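Local coordinates for uncharacterized protein PH0987 (Pyrococcus horikoshii, PDB 2PHC) that is of unknown function but is probably an ATP-binding hydrolase with a carboxyltransferase-type domain, at residues R80-Y92 against I199-D212. Sequence-based numbering, arbitrary orientation.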
ATOM      1  N   ARG A  80     -11.656  -3.791  -7.593  1.00 21.81           N
ATOM      2  CA  ARG A  80     -12.148  -2.824  -6.696  1.00 20.63           C
ATOM      3  C   ARG A  80     -10.946  -2.042  -6.074  1.00 22.17           C
ATOM      4  O   ARG A  80     -10.941  -0.814  -5.935  1.00 22.68           O
ATOM      5  CB  ARG A  80     -12.934  -3.548  -5.629  1.00 22.62           C
ATOM      6  CG  ARG A  80     -13.256  -2.608  -4.451  1.00 24.79           C
ATOM      7  CD  ARG A  80     -13.994  -3.262  -3.344  1.00 29.35           C
ATOM      8  NE  ARG A  80     -13.130  -4.170  -2.603  1.00 32.32           N
ATOM      9  CZ  ARG A  80     -12.243  -3.814  -1.687  1.00 30.62           C
ATOM     10  NH1 ARG A  80     -12.065  -2.550  -1.388  1.00 31.58           N
ATOM     11  NH2 ARG A  80     -11.504  -4.743  -1.114  1.00 32.65           N
ATOM     12  N   ILE A  81      -9.909  -2.747  -5.760  1.00 22.34           N
ATOM     13  CA  ILE A  81      -8.748  -2.141  -5.074  1.00 24.72           C
ATOM     14  C   ILE A  81      -7.988  -1.321  -6.099  1.00 27.16           C
ATOM     15  O   ILE A  81      -7.543  -0.216  -5.803  1.00 28.91           O
ATOM     16  CB  ILE A  81      -7.869  -3.239  -4.466  1.00 23.04           C
ATOM     17  CG1 ILE A  81      -8.616  -3.944  -3.336  1.00 20.81           C
ATOM     18  CG2 ILE A  81      -6.414  -2.694  -4.071  1.00 22.55           C
ATOM     19  CD1 ILE A  81      -7.912  -5.192  -2.827  1.00 28.83           C
ATOM     20  N   LYS A  82      -7.856  -1.841  -7.322  1.00 29.05           N
ATOM     21  CA  LYS A  82      -7.316  -1.021  -8.450  1.00 29.61           C
ATOM     22  C   LYS A  82      -8.031   0.292  -8.644  1.00 28.86           C
ATOM     23  O   LYS A  82      -7.394   1.299  -8.889  1.00 30.13           O
ATOM     24  CB  LYS A  82      -7.195  -1.828  -9.741  1.00 29.04           C
ATOM     25  CG  LYS A  82      -7.215  -0.995 -11.113  1.00 34.46           C
ATOM     26  NZ  LYS A  82      -7.128  -1.631 -14.424  1.00 34.69           N
ATOM     27  N   GLY A  83      -9.346   0.311  -8.501  1.00 29.70           N
ATOM     28  CA  GLY A  83     -10.117   1.529  -8.726  1.00 29.04           C
ATOM     29  C   GLY A  83      -9.857   2.599  -7.676  1.00 30.80           C
ATOM     30  O   GLY A  83     -10.248   3.756  -7.861  1.00 31.62           O
ATOM     31  N   LYS A  84      -9.219   2.207  -6.559  1.00 30.22           N
ATOM     32  CA  LYS A  84      -9.106   2.997  -5.350  1.00 29.24           C
ATOM     33  C   LYS A  84      -7.616   3.399  -5.177  1.00 29.39           C
ATOM     34  O   LYS A  84      -7.236   4.062  -4.244  1.00 29.25           O
ATOM     35  CB  LYS A  84      -9.599   2.132  -4.173  1.00 28.76           C
ATOM     36  CG  LYS A  84     -11.119   2.118  -3.914  1.00 30.62           C
ATOM     37  CD  LYS A  84     -11.552   1.108  -2.702  1.00 33.41           C
ATOM     38  CE  LYS A  84     -11.207   1.626  -1.254  1.00 31.55           C
ATOM     39  NZ  LYS A  84     -11.730   2.990  -1.048  1.00 33.99           N
ATOM     40  N   THR A  85      -6.799   2.988  -6.135  1.00 29.13           N
ATOM     41  CA  THR A  85      -5.405   3.096  -6.085  1.00 28.36           C
ATOM     42  C   THR A  85      -4.905   4.237  -6.957  1.00 31.49           C
ATOM     43  O   THR A  85      -5.166   4.277  -8.190  1.00 31.22           O
ATOM     44  CB  THR A  85      -4.721   1.805  -6.533  1.00 26.13           C
ATOM     45  OG1 THR A  85      -5.015   0.775  -5.593  1.00 24.44           O
ATOM     46  CG2 THR A  85      -3.203   1.977  -6.558  1.00 23.09           C
ATOM     47  N   ILE A  86      -4.149   5.146  -6.321  1.00 31.83           N
ATOM     48  CA  ILE A  86      -3.577   6.245  -7.072  1.00 33.13           C
ATOM     49  C   ILE A  86      -2.073   5.975  -7.138  1.00 33.47           C
ATOM     50  O   ILE A  86      -1.442   5.685  -6.143  1.00 33.27           O
ATOM     51  CB  ILE A  86      -4.019   7.574  -6.453  1.00 33.46           C
ATOM     52  CG1 ILE A  86      -5.541   7.727  -6.663  1.00 35.84           C
ATOM     53  CG2 ILE A  86      -3.232   8.770  -6.999  1.00 31.01           C
ATOM     54  CD1 ILE A  86      -6.318   7.561  -5.396  1.00 36.28           C
ATOM     55  N   GLU A  87      -1.520   6.017  -8.344  1.00 34.64           N
ATOM     56  CA  GLU A  87      -0.096   5.748  -8.556  1.00 35.54           C
ATOM     57  C   GLU A  87       0.689   7.050  -8.483  1.00 34.60           C
ATOM     58  O   GLU A  87       0.343   8.009  -9.182  1.00 33.97           O
ATOM     59  CB  GLU A  87       0.133   5.098  -9.934  1.00 36.44           C
ATOM     60  CG  GLU A  87      -0.323   3.685 -10.001  1.00 40.99           C
ATOM     61  CD  GLU A  87       0.338   2.893 -11.130  1.00 49.94           C
ATOM     62  OE1 GLU A  87       0.478   3.430 -12.279  1.00 51.67           O
ATOM     63  OE2 GLU A  87       0.719   1.727 -10.847  1.00 52.90           O
ATOM     64  N   ILE A  88       1.754   7.070  -7.685  1.00 33.11           N
ATOM     65  CA  ILE A  88       2.462   8.326  -7.389  1.00 32.76           C
ATOM     66  C   ILE A  88       3.954   8.207  -7.718  1.00 33.25           C
ATOM     67  O   ILE A  88       4.689   7.469  -7.007  1.00 32.28           O
ATOM     68  CB  ILE A  88       2.165   8.835  -5.906  1.00 32.02           C
ATOM     69  CG1 ILE A  88       0.697   9.328  -5.831  1.00 33.65           C
ATOM     70  CG2 ILE A  88       2.997  10.026  -5.539  1.00 30.10           C
ATOM     71  CD1 ILE A  88       0.190   9.841  -4.479  1.00 27.42           C
ATOM     72  N   PRO A  89       4.402   8.881  -8.831  1.00 33.86           N
ATOM     73  CA  PRO A  89       5.818   8.828  -9.157  1.00 33.74           C
ATOM     74  C   PRO A  89       6.645   9.641  -8.134  1.00 33.77           C
ATOM     75  O   PRO A  89       6.221  10.735  -7.732  1.00 34.08           O
ATOM     76  CB  PRO A  89       5.879   9.394 -10.595  1.00 33.91           C
ATOM     77  CG  PRO A  89       4.812  10.309 -10.674  1.00 34.76           C
ATOM     78  CD  PRO A  89       3.673   9.696  -9.841  1.00 33.88           C
ATOM     79  N   VAL A  90       7.748   9.021  -7.697  1.00 33.12           N
ATOM     80  CA  VAL A  90       8.702   9.498  -6.728  1.00 33.73           C
ATOM     81  C   VAL A  90      10.025   9.261  -7.384  1.00 34.38           C
ATOM     82  O   VAL A  90      10.344   8.124  -7.715  1.00 34.19           O
ATOM     83  CB  VAL A  90       8.749   8.608  -5.402  1.00 35.12           C
ATOM     84  CG1 VAL A  90       9.760   9.160  -4.365  1.00 30.75           C
ATOM     85  CG2 VAL A  90       7.345   8.452  -4.719  1.00 33.78           C
ATOM     86  N   ALA A  91      10.785  10.331  -7.616  1.00 35.64           N
ATOM     87  CA  ALA A  91      12.275  10.221  -7.862  1.00 35.66           C
ATOM     88  C   ALA A  91      13.020  10.050  -6.529  1.00 35.66           C
ATOM     89  O   ALA A  91      13.116  10.966  -5.750  1.00 36.11           O
ATOM     90  CB  ALA A  91      12.765  11.457  -8.665  1.00 33.93           C
ATOM     91  N   TYR A  92      13.480   8.835  -6.252  1.00 37.82           N
ATOM     92  CA  TYR A  92      14.168   8.458  -4.988  1.00 38.14           C
ATOM     93  C   TYR A  92      15.681   8.729  -5.075  1.00 39.82           C
ATOM     94  O   TYR A  92      16.251   8.754  -6.192  1.00 39.07           O
ATOM     95  CB  TYR A  92      14.021   6.965  -4.678  1.00 37.57           C
ATOM     96  CG  TYR A  92      12.669   6.440  -4.303  1.00 35.93           C
ATOM     97  CD1 TYR A  92      11.752   6.060  -5.278  1.00 35.88           C
ATOM     98  CD2 TYR A  92      12.316   6.264  -2.967  1.00 36.77           C
ATOM     99  CE1 TYR A  92      10.474   5.555  -4.907  1.00 35.86           C
ATOM    100  CE2 TYR A  92      11.043   5.756  -2.597  1.00 33.86           C
ATOM    101  CZ  TYR A  92      10.160   5.406  -3.576  1.00 33.38           C
ATOM    102  OH  TYR A  92       8.935   4.945  -3.252  1.00 32.98           O
ATOM    103  N   ILE A 199      -4.904  15.091  -4.737  1.00 26.80           N
ATOM    104  CA  ILE A 199      -5.126  13.936  -5.640  1.00 28.12           C
ATOM    105  C   ILE A 199      -5.518  12.664  -4.895  1.00 27.64           C
ATOM    106  O   ILE A 199      -5.829  11.631  -5.473  1.00 29.26           O
ATOM    107  CB  ILE A 199      -3.923  13.632  -6.572  1.00 27.47           C
ATOM    108  CG1 ILE A 199      -2.621  13.541  -5.838  1.00 31.22           C
ATOM    109  CG2 ILE A 199      -3.644  14.810  -7.468  1.00 33.79           C
ATOM    110  CD1 ILE A 199      -1.454  13.182  -6.849  1.00 35.07           C
ATOM    111  N   VAL A 200      -5.597  12.329  -3.667  1.00 27.63           N
ATOM    112  CA  VAL A 200      -5.817  11.159  -2.845  1.00 26.92           C
ATOM    113  C   VAL A 200      -6.716  11.687  -1.816  1.00 27.38           C
ATOM    114  O   VAL A 200      -6.632  12.879  -1.427  1.00 28.56           O
ATOM    115  CB  VAL A 200      -4.390  10.696  -2.322  1.00 27.39           C
ATOM    116  CG1 VAL A 200      -3.304  10.255  -3.438  1.00 25.39           C
ATOM    117  CG2 VAL A 200      -3.958  11.385  -0.974  1.00 23.73           C
ATOM    118  N   LEU A 201      -7.498  11.071  -1.319  1.00 28.40           N
ATOM    119  CA  LEU A 201      -8.387  11.377  -0.217  1.00 28.27           C
ATOM    120  C   LEU A 201      -8.317  10.245   0.798  1.00 26.08           C
ATOM    121  O   LEU A 201      -8.006   9.143   0.415  1.00 24.35           O
ATOM    122  CB  LEU A 201      -9.804  11.637  -0.773  1.00 29.80           C
ATOM    123  CG  LEU A 201     -10.061  12.970  -1.496  1.00 32.42           C
ATOM    124  CD1 LEU A 201     -11.383  12.860  -2.187  1.00 39.25           C
ATOM    125  CD2 LEU A 201     -10.114  14.132  -0.467  1.00 38.29           C
ATOM    126  N   PRO A 202      -8.577  10.532   2.099  1.00 25.39           N
ATOM    127  CA  PRO A 202      -8.595   9.427   3.059  1.00 25.52           C
ATOM    128  C   PRO A 202      -9.389   8.168   2.555  1.00 26.91           C
ATOM    129  O   PRO A 202     -10.557   8.282   2.072  1.00 28.17           O
ATOM    130  CB  PRO A 202      -9.220  10.058   4.363  1.00 24.56           C
ATOM    131  CG  PRO A 202      -8.794  11.551   4.317  1.00 24.53           C
ATOM    132  CD  PRO A 202      -8.902  11.843   2.724  1.00 23.90           C
ATOM    133  N   GLY A 203      -8.777   6.978   2.634  1.00 26.11           N
ATOM    134  CA  GLY A 203      -9.520   5.761   2.303  1.00 25.55           C
ATOM    135  C   GLY A 203      -9.106   5.289   0.955  1.00 26.16           C
ATOM    136  O   GLY A 203      -9.244   4.099   0.667  1.00 29.44           O
ATOM    137  N   ASP A 204      -8.537   6.179   0.147  1.00 24.56           N
ATOM    138  CA  ASP A 204      -7.724   5.794  -1.024  1.00 24.79           C
ATOM    139  C   ASP A 204      -6.406   5.024  -0.721  1.00 23.38           C
ATOM    140  O   ASP A 204      -5.894   5.065   0.384  1.00 19.32           O
ATOM    141  CB  ASP A 204      -7.306   7.052  -1.779  1.00 25.17           C
ATOM    142  CG  ASP A 204      -8.508   7.808  -2.400  1.00 30.01           C
ATOM    143  OD1 ASP A 204      -9.703   7.357  -2.365  1.00 34.65           O
ATOM    144  OD2 ASP A 204      -8.223   8.875  -2.955  1.00 29.72           O
ATOM    145  N   TYR A 205      -5.870   4.341  -1.736  1.00 24.51           N
ATOM    146  CA  TYR A 205      -4.585   3.625  -1.623  1.00 23.74           C
ATOM    147  C   TYR A 205      -3.552   4.279  -2.513  1.00 24.91           C
ATOM    148  O   TYR A 205      -3.871   4.978  -3.508  1.00 21.41           O
ATOM    149  CB  TYR A 205      -4.647   2.126  -1.973  1.00 25.08           C
ATOM    150  CG  TYR A 205      -5.789   1.359  -1.324  1.00 25.02           C
ATOM    151  CD1 TYR A 205      -5.989   1.390   0.018  1.00 31.50           C
ATOM    152  CD2 TYR A 205      -6.708   0.641  -2.114  1.00 27.95           C
ATOM    153  CE1 TYR A 205      -7.117   0.693   0.635  1.00 33.48           C
ATOM    154  CE2 TYR A 205      -7.831  -0.026  -1.539  1.00 28.46           C
ATOM    155  CZ  TYR A 205      -8.006  -0.016  -0.185  1.00 28.70           C
ATOM    156  OH  TYR A 205      -9.044  -0.699   0.379  1.00 26.88           O
ATOM    157  N   VAL A 206      -2.281   4.116  -2.138  1.00 23.56           N
ATOM    158  CA  VAL A 206      -1.278   4.774  -2.951  1.00 22.37           C
ATOM    159  C   VAL A 206      -0.199   3.778  -3.351  1.00 22.02           C
ATOM    160  O   VAL A 206       0.247   3.021  -2.540  1.00 20.86           O
ATOM    161  CB  VAL A 206      -0.622   6.023  -2.242  1.00 22.20           C
ATOM    162  CG1 VAL A 206       0.632   6.428  -3.041  1.00 23.31           C
ATOM    163  CG2 VAL A 206      -1.630   7.287  -2.077  1.00 17.51           C
ATOM    164  N   LYS A 207       0.247   3.867  -4.588  1.00 22.33           N
ATOM    165  CA  LYS A 207       1.306   3.037  -5.029  1.00 24.19           C
ATOM    166  C   LYS A 207       2.408   4.022  -5.454  1.00 24.31           C
ATOM    167  O   LYS A 207       2.183   4.830  -6.343  1.00 23.29           O
ATOM    168  CB  LYS A 207       0.839   2.146  -6.247  1.00 24.20           C
ATOM    169  CG  LYS A 207       1.927   1.094  -6.746  1.00 26.15           C
ATOM    170  CD  LYS A 207       2.623   0.327  -5.596  1.00 29.09           C
ATOM    171  CE  LYS A 207       3.570  -0.922  -6.020  1.00 34.17           C
ATOM    172  NZ  LYS A 207       4.693  -0.466  -6.945  1.00 35.15           N
ATOM    173  N   PHE A 208       3.559   4.000  -4.772  1.00 25.60           N
ATOM    174  CA  PHE A 208       4.702   4.806  -5.206  1.00 27.13           C
ATOM    175  C   PHE A 208       5.409   4.111  -6.331  1.00 28.47           C
ATOM    176  O   PHE A 208       5.514   2.901  -6.335  1.00 27.93           O
ATOM    177  CB  PHE A 208       5.677   5.162  -4.104  1.00 25.22           C
ATOM    178  CG  PHE A 208       5.065   5.988  -2.992  1.00 23.87           C
ATOM    179  CD1 PHE A 208       4.660   7.273  -3.201  1.00 22.88           C
ATOM    180  CD2 PHE A 208       4.958   5.472  -1.726  1.00 21.62           C
ATOM    181  CE1 PHE A 208       4.129   8.017  -2.137  1.00 17.77           C
ATOM    182  CE2 PHE A 208       4.425   6.195  -0.675  1.00 18.83           C
ATOM    183  CZ  PHE A 208       4.038   7.460  -0.903  1.00 20.31           C
ATOM    184  N   VAL A 209       5.833   4.920  -7.303  1.00 30.74           N
ATOM    185  CA  VAL A 209       6.398   4.432  -8.560  1.00 33.96           C
ATOM    186  C   VAL A 209       7.743   5.120  -8.770  1.00 34.80           C
ATOM    187  O   VAL A 209       7.750   6.304  -9.157  1.00 35.11           O
ATOM    188  CB  VAL A 209       5.465   4.786  -9.802  1.00 34.07           C
ATOM    189  CG1 VAL A 209       6.115   4.245 -11.149  1.00 36.15           C
ATOM    190  CG2 VAL A 209       4.039   4.248  -9.628  1.00 32.66           C
ATOM    191  N   PRO A 210       8.877   4.422  -8.495  1.00 36.31           N
ATOM    192  CA  PRO A 210      10.186   5.029  -8.712  1.00 37.17           C
ATOM    193  C   PRO A 210      10.332   5.503 -10.158  1.00 39.57           C
ATOM    194  O   PRO A 210      10.005   4.773 -11.051  1.00 39.72           O
ATOM    195  CB  PRO A 210      11.118   3.860  -8.480  1.00 38.25           C
ATOM    196  CG  PRO A 210      10.394   2.913  -7.649  1.00 35.43           C
ATOM    197  CD  PRO A 210       9.006   3.010  -8.055  1.00 35.98           C
ATOM    198  N   ILE A 211      10.721   6.757 -10.367  1.00 43.07           N
ATOM    199  CA  ILE A 211      11.054   7.357 -11.673  1.00 45.09           C
ATOM    200  C   ILE A 211      12.503   7.898 -11.574  1.00 47.49           C
ATOM    201  O   ILE A 211      13.046   8.004 -10.463  1.00 46.96           O
ATOM    202  CB  ILE A 211      10.062   8.521 -12.116  1.00 45.14           C
ATOM    203  CG1 ILE A 211      10.076   9.703 -11.132  1.00 43.89           C
ATOM    204  CG2 ILE A 211       8.666   8.000 -12.385  1.00 44.90           C
ATOM    205  CD1 ILE A 211       9.241  10.912 -11.551  1.00 39.62           C
ATOM    206  N   ASP A 212      13.138   8.222 -12.713  1.00 50.45           N
ATOM    207  CA  ASP A 212      14.466   8.956 -12.701  1.00 53.55           C
ATOM    208  C   ASP A 212      14.306  10.496 -12.760  1.00 53.95           C
ATOM    209  O   ASP A 212      13.217  10.995 -13.012  1.00 54.97           O
ATOM    210  CB  ASP A 212      15.431   8.449 -13.815  1.00 54.00           C
ATOM    211  CG  ASP A 212      14.733   8.302 -15.170  1.00 57.37           C
ATOM    212  OD1 ASP A 212      14.001   9.265 -15.554  1.00 55.97           O
ATOM    213  OD2 ASP A 212      14.889   7.217 -15.823  1.00 59.31           O
TER
HETATM  214  O   HOH W   1      -9.073  -3.463   0.357  1.00 30.39           O
HETATM  215  O   HOH W   2     -11.106   5.261  -2.591  1.00 43.19           O
HETATM  216  O   HOH W   3      13.653   6.679  -8.353  1.00 28.67           O
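Lys-84 and Tyr-205 start the pairing: the amide of Tyr-205 gives its N-H almost straight (174°) to Lys-84 O, 2.9 Å from N to O. From there strands 85-92 and 205-211 run parallel, and the bonds alternate. Ile-86 and Ile-88 each donate to one carbonyl of the partner strand and accept from its next amide but one; Ile-88 N to Lys-207 O is short at 2.6 Å. Val-90 continues the pattern, its N bonded to Val-209 O and its O to Ile-211 N. Past it a water takes over, accepting from Tyr-92 N and donating to Ile-211 O.

This pair closes a seven-stranded mixed sheet, as its first and last strands, in a domain of the cyclophilin-like clan; helix 63-82 leads into it.

At that end Ile-81 O takes two donors from opposite faces of its plane, Lys-84 N and Thr-85 OG1, the latter at 2.7 Å. Lys-84, bent at chi3 (74°) and chi4, passes CE within 3.6 Å of Tyr-205 OH and brings NZ to Gly-203 O at 3.2 Å, from above the carbonyl plane. NZ also donates to a water that donates to Asp-204 OD1. The other oxygen, OD2, receives Leu-201 N at 2.8 Å across the turn. A third water joins Tyr-205 OH to Arg-80 NH2, accepting from NH2, which also forms a salt bridge with Glu-77.

On the Phe-208 face, Ile-88 CD1 touches Val-200 CG1 and Val-206 CG1, 3.7 Å from each, in directions roughly at right angles, while Tyr-92 OH, hydrogen-bonded to His-118 ND1, comes to 3.4 Å from Phe-208 CB.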